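Local coordinates for protein NAD-dependent dehydrogenase (Rhizobium meliloti, PDB 4Z0P) that reduces glyoxylate and hydroxypyruvate with NADPH as the hydride donor, as a member of the D-2-hydroxyacid dehydrogenase family, at residues A[210-222]-A[240-253]. Sequence-based numbering, arbitrary orientation.
Sequences IFNAALFAKLSRN and VEADILECLDSGVL
Val240 N donates to Phe211 O at 3.0 Å, just ahead of helices 213-216 and 241-250. The backbones come closest at Asn212 with Val240 and at Ala213 with Asp243, the latter pair with CA atoms 5.1 Å apart. Farther on, Phe216 and Ala217 lie nearest Leu253 and Val252, past the end of helix 241-250. Ala213 N, in the first turn of its helix, gives its hydrogen to Asp243 OD2 at 2.9 Å, from above the carboxylate plane. Asn212 caps the same helix: its OD1 accepts from Leu215 N.

With Phe216 CG beside the backbone N (chi1 -57°), the ring lies among residues of 240-253. Leu253 CD1 sits over one face of the Phe216 ring, 4.0 Å from its centroid, a CH-pi contact. Cys247 SG meets the ring edge, 4.0 Å from Phe216 CD2. Ile244 CG1 comes in obliquely, 3.7 Å from Phe216 CE2. With an alanine in place of Phe216, Leu253 and Cys247 would probably lose their ring contacts and a gap would open between the segments.

Arg221 closes the far end, its chain bent at chi3 (66°). Arg221 NH2 donates to Val252 O at 2.9 Å, nearly straight and on a lone pair. Arg221 NH1 donates to Gly251 O at 3.1 Å, less straight.

Helix 241-250 links parallel strands 229-232 and 255-258 in a beta-alpha-beta crossover of the Rossmann-type sheet; the contact joins it to the short helix 213-216. Phe230 of strand 229-232 meets the Phe211 and Phe216 rings. Leu215 and Leu219 rest on Leu191 of helix 187-193.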
loop_
_atom_site.group_PDB
_atom_site.type_symbol
_atom_site.label_atom_id
_atom_site.label_comp_id
_atom_site.label_asym_id
_atom_site.label_seq_id
_atom_site.Cartn_x
_atom_site.Cartn_y
_atom_site.Cartn_z
ATOM N N ILE A 210 -12.398 23.858 2.668
ATOM C CA ILE A 210 -13.432 23.000 2.120
ATOM C C ILE A 210 -13.631 21.728 2.974
ATOM O O ILE A 210 -14.749 21.235 3.115
ATOM C CB ILE A 210 -13.151 22.652 0.620
ATOM C CG1 ILE A 210 -14.374 22.025 -0.058
ATOM C CG2 ILE A 210 -11.969 21.755 0.446
ATOM C CD1 ILE A 210 -14.233 21.932 -1.567
ATOM N N PHE A 211 -12.561 21.235 3.571
ATOM C CA PHE A 211 -12.655 20.004 4.372
ATOM C C PHE A 211 -12.939 20.419 5.815
ATOM O O PHE A 211 -12.023 20.675 6.598
ATOM C CB PHE A 211 -11.387 19.172 4.280
ATOM C CG PHE A 211 -10.973 18.816 2.860
ATOM C CD1 PHE A 211 -11.784 18.027 2.055
ATOM C CD2 PHE A 211 -9.748 19.230 2.360
ATOM C CE1 PHE A 211 -11.388 17.659 0.767
ATOM C CE2 PHE A 211 -9.340 18.861 1.081
ATOM C CZ PHE A 211 -10.159 18.076 0.275
ATOM N N ASN A 212 -14.221 20.496 6.135
ATOM C CA ASN A 212 -14.709 20.983 7.435
ATOM C C ASN A 212 -15.748 20.017 8.021
ATOM O O ASN A 212 -16.066 18.986 7.417
ATOM C CB ASN A 212 -15.286 22.394 7.298
ATOM C CG ASN A 212 -16.391 22.462 6.291
ATOM O OD1 ASN A 212 -17.199 21.552 6.187
ATOM N ND2 ASN A 212 -16.408 23.522 5.507
ATOM N N ALA A 213 -16.206 20.306 9.237
ATOM C CA ALA A 213 -17.073 19.382 9.962
ATOM C C ALA A 213 -18.348 19.061 9.195
ATOM O O ALA A 213 -18.782 17.911 9.189
ATOM C CB ALA A 213 -17.410 19.920 11.350
ATOM N N ALA A 214 -18.936 20.062 8.541
ATOM C CA ALA A 214 -20.145 19.819 7.739
ATOM C C ALA A 214 -19.896 18.809 6.626
ATOM O O ALA A 214 -20.745 17.972 6.356
ATOM C CB ALA A 214 -20.696 21.106 7.154
ATOM N N LEU A 215 -18.736 18.899 5.988
ATOM C CA LEU A 215 -18.370 17.942 4.934
ATOM C C LEU A 215 -18.133 16.555 5.482
ATOM O O LEU A 215 -18.641 15.575 4.926
ATOM C CB LEU A 215 -17.157 18.454 4.161
ATOM C CG LEU A 215 -16.718 17.547 2.998
ATOM C CD1 LEU A 215 -16.238 18.334 1.796
ATOM C CD2 LEU A 215 -15.645 16.586 3.443
ATOM N N PHE A 216 -17.383 16.445 6.590
ATOM C CA PHE A 216 -17.118 15.127 7.198
ATOM C C PHE A 216 -18.420 14.429 7.638
ATOM O O PHE A 216 -18.531 13.199 7.509
ATOM C CB PHE A 216 -16.168 15.243 8.392
ATOM C CG PHE A 216 -14.820 15.885 8.067
ATOM C CD1 PHE A 216 -14.135 15.583 6.886
ATOM C CD2 PHE A 216 -14.253 16.799 8.939
ATOM C CE1 PHE A 216 -12.913 16.175 6.593
ATOM C CE2 PHE A 216 -13.032 17.398 8.652
ATOM C CZ PHE A 216 -12.374 17.107 7.473
ATOM N N ALA A 217 -19.388 15.213 8.119
ATOM C CA ALA A 217 -20.714 14.701 8.494
ATOM C C ALA A 217 -21.546 14.123 7.336
ATOM O O ALA A 217 -22.494 13.386 7.581
ATOM C CB ALA A 217 -21.502 15.775 9.215
ATOM N N LYS A 218 -21.199 14.477 6.097
ATOM C CA LYS A 218 -21.874 13.956 4.912
ATOM C C LYS A 218 -21.244 12.689 4.349
ATOM O O LYS A 218 -21.843 12.042 3.497
ATOM C CB LYS A 218 -21.955 15.031 3.827
ATOM C CG LYS A 218 -22.868 16.187 4.201
ATOM C CD LYS A 218 -22.859 17.205 3.062
ATOM C CE LYS A 218 -23.703 18.435 3.369
ATOM N NZ LYS A 218 -22.888 19.498 4.007
ATOM N N LEU A 219 -20.068 12.310 4.844
ATOM C CA LEU A 219 -19.414 11.068 4.408
ATOM C C LEU A 219 -20.196 9.849 4.852
ATOM O O LEU A 219 -20.976 9.901 5.803
ATOM C CB LEU A 219 -17.976 11.030 4.920
ATOM C CG LEU A 219 -17.044 12.075 4.291
ATOM C CD1 LEU A 219 -15.686 12.136 5.005
ATOM C CD2 LEU A 219 -16.810 11.764 2.819
ATOM N N SER A 220 -20.018 8.754 4.131
ATOM C CA SER A 220 -20.741 7.534 4.439
ATOM C C SER A 220 -20.424 6.960 5.812
ATOM O O SER A 220 -19.254 6.895 6.220
ATOM C CB SER A 220 -20.454 6.458 3.392
ATOM O OG SER A 220 -21.339 5.367 3.619
ATOM N N ARG A 221 -21.475 6.511 6.497
ATOM C CA ARG A 221 -21.321 5.673 7.708
ATOM C C ARG A 221 -21.711 4.234 7.445
ATOM O O ARG A 221 -21.783 3.452 8.382
ATOM C CB ARG A 221 -22.147 6.240 8.840
ATOM C CG ARG A 221 -21.993 7.759 8.881
ATOM C CD ARG A 221 -22.179 8.346 10.242
ATOM N NE ARG A 221 -21.116 7.891 11.122
ATOM C CZ ARG A 221 -19.927 8.470 11.299
ATOM N NH1 ARG A 221 -19.112 7.913 12.184
ATOM N NH2 ARG A 221 -19.547 9.593 10.656
ATOM N N ASN A 222 -21.936 3.895 6.177
ATOM C CA ASN A 222 -22.429 2.583 5.767
ATOM C C ASN A 222 -21.334 1.597 5.400
ATOM O O ASN A 222 -21.640 0.462 5.036
ATOM C CB ASN A 222 -23.397 2.744 4.585
ATOM C CG ASN A 222 -24.654 3.492 4.977
ATOM O OD1 ASN A 222 -25.165 3.302 6.069
ATOM N ND2 ASN A 222 -25.138 4.366 4.108
ATOM N N VAL A 240 -9.894 22.366 7.775
ATOM C CA VAL A 240 -10.122 23.062 9.042
ATOM C C VAL A 240 -9.701 22.093 10.137
ATOM O O VAL A 240 -10.465 21.191 10.515
ATOM C CB VAL A 240 -11.591 23.514 9.216
ATOM C CG1 VAL A 240 -11.759 24.331 10.483
ATOM C CG2 VAL A 240 -12.031 24.326 8.010
ATOM N N GLU A 241 -8.477 22.261 10.627
ATOM C CA GLU A 241 -7.930 21.311 11.600
ATOM C C GLU A 241 -8.693 21.250 12.910
ATOM O O GLU A 241 -8.800 20.188 13.499
ATOM C CB GLU A 241 -6.443 21.584 11.850
ATOM C CG GLU A 241 -5.642 21.115 10.639
ATOM C CD GLU A 241 -4.215 21.613 10.575
ATOM O OE1 GLU A 241 -3.687 22.116 11.573
ATOM O OE2 GLU A 241 -3.631 21.471 9.493
ATOM N N ALA A 242 -9.260 22.367 13.351
ATOM C CA ALA A 242 -10.103 22.335 14.542
ATOM C C ALA A 242 -11.252 21.324 14.367
ATOM O O ALA A 242 -11.624 20.621 15.312
ATOM C CB ALA A 242 -10.654 23.723 14.854
ATOM N N ASP A 243 -11.821 21.275 13.163
ATOM C CA ASP A 243 -12.935 20.377 12.852
ATOM C C ASP A 243 -12.475 18.934 12.714
ATOM O O ASP A 243 -13.165 18.023 13.147
ATOM C CB ASP A 243 -13.627 20.793 11.557
ATOM C CG ASP A 243 -14.373 22.099 11.659
ATOM O OD1 ASP A 243 -14.415 22.743 12.729
ATOM O OD2 ASP A 243 -14.996 22.473 10.639
ATOM N N ILE A 244 -11.315 18.720 12.106
ATOM C CA ILE A 244 -10.750 17.374 12.007
ATOM C C ILE A 244 -10.601 16.796 13.415
ATOM O O ILE A 244 -11.029 15.672 13.697
ATOM C CB ILE A 244 -9.378 17.350 11.282
ATOM C CG1 ILE A 244 -9.511 17.756 9.798
ATOM C CG2 ILE A 244 -8.787 15.953 11.347
ATOM C CD1 ILE A 244 -8.164 17.953 9.106
ATOM N N LEU A 245 -10.001 17.583 14.303
ATOM C CA LEU A 245 -9.791 17.134 15.689
ATOM C C LEU A 245 -11.113 16.846 16.427
ATOM O O LEU A 245 -11.224 15.807 17.096
ATOM C CB LEU A 245 -8.953 18.144 16.463
ATOM C CG LEU A 245 -7.493 18.248 16.019
ATOM C CD1 LEU A 245 -6.839 19.518 16.530
ATOM C CD2 LEU A 245 -6.725 17.031 16.488
ATOM N N GLU A 246 -12.085 17.758 16.323
ATOM C CA GLU A 246 -13.416 17.558 16.915
ATOM C C GLU A 246 -14.060 16.273 16.418
ATOM O O GLU A 246 -14.627 15.510 17.200
ATOM C CB GLU A 246 -14.362 18.713 16.565
ATOM C CG GLU A 246 -14.154 19.964 17.384
ATOM C CD GLU A 246 -15.417 20.793 17.474
ATOM O OE1 GLU A 246 -15.691 21.310 18.577
ATOM O OE2 GLU A 246 -16.127 20.913 16.445
ATOM N N CYS A 247 -13.948 16.042 15.109
ATOM C CA CYS A 247 -14.561 14.876 14.495
ATOM C C CYS A 247 -13.847 13.578 14.828
ATOM O O CYS A 247 -14.500 12.546 14.937
ATOM C CB CYS A 247 -14.657 15.046 12.990
ATOM S SG CYS A 247 -15.896 16.275 12.510
ATOM N N LEU A 248 -12.524 13.604 14.971
ATOM C CA LEU A 248 -11.811 12.437 15.467
ATOM C C LEU A 248 -12.185 12.118 16.910
ATOM O O LEU A 248 -12.388 10.946 17.284
ATOM C CB LEU A 248 -10.292 12.635 15.335
ATOM C CG LEU A 248 -9.757 12.630 13.901
ATOM C CD1 LEU A 248 -8.377 13.269 13.832
ATOM C CD2 LEU A 248 -9.745 11.211 13.315
ATOM N N ASP A 249 -12.274 13.164 17.730
ATOM C CA ASP A 249 -12.643 12.990 19.144
ATOM C C ASP A 249 -14.036 12.363 19.310
ATOM O O ASP A 249 -14.246 11.524 20.173
ATOM C CB ASP A 249 -12.558 14.325 19.884
ATOM C CG ASP A 249 -11.133 14.744 20.182
ATOM O OD1 ASP A 249 -10.183 13.948 20.035
ATOM O OD2 ASP A 249 -10.960 15.890 20.572
ATOM N N SER A 250 -14.976 12.773 18.481
ATOM C CA SER A 250 -16.354 12.326 18.597
ATOM C C SER A 250 -16.607 11.015 17.872
ATOM O O SER A 250 -17.597 10.367 18.141
ATOM C CB SER A 250 -17.292 13.380 18.026
ATOM O OG SER A 250 -17.165 13.443 16.623
ATOM N N GLY A 251 -15.736 10.655 16.932
ATOM C CA GLY A 251 -15.909 9.462 16.134
ATOM C C GLY A 251 -16.580 9.703 14.796
ATOM O O GLY A 251 -16.752 8.745 14.031
ATOM N N VAL A 252 -16.924 10.951 14.484
ATOM C CA VAL A 252 -17.444 11.312 13.156
ATOM C C VAL A 252 -16.417 10.914 12.084
ATOM O O VAL A 252 -16.785 10.393 11.037
ATOM C CB VAL A 252 -17.837 12.795 13.050
ATOM C CG1 VAL A 252 -18.130 13.172 11.606
ATOM C CG2 VAL A 252 -19.092 13.063 13.895
ATOM N N LEU A 253 -15.137 11.144 12.370
ATOM C CA LEU A 253 -14.053 10.552 11.593
ATOM C C LEU A 253 -13.431 9.419 12.382
ATOM O O LEU A 253 -13.121 9.572 13.561
ATOM C CB LEU A 253 -12.961 11.573 11.287
ATOM C CG LEU A 253 -13.295 12.658 10.260
ATOM C CD1 LEU A 253 -12.150 13.662 10.182
ATOM C CD2 LEU A 253 -13.537 12.043 8.891
#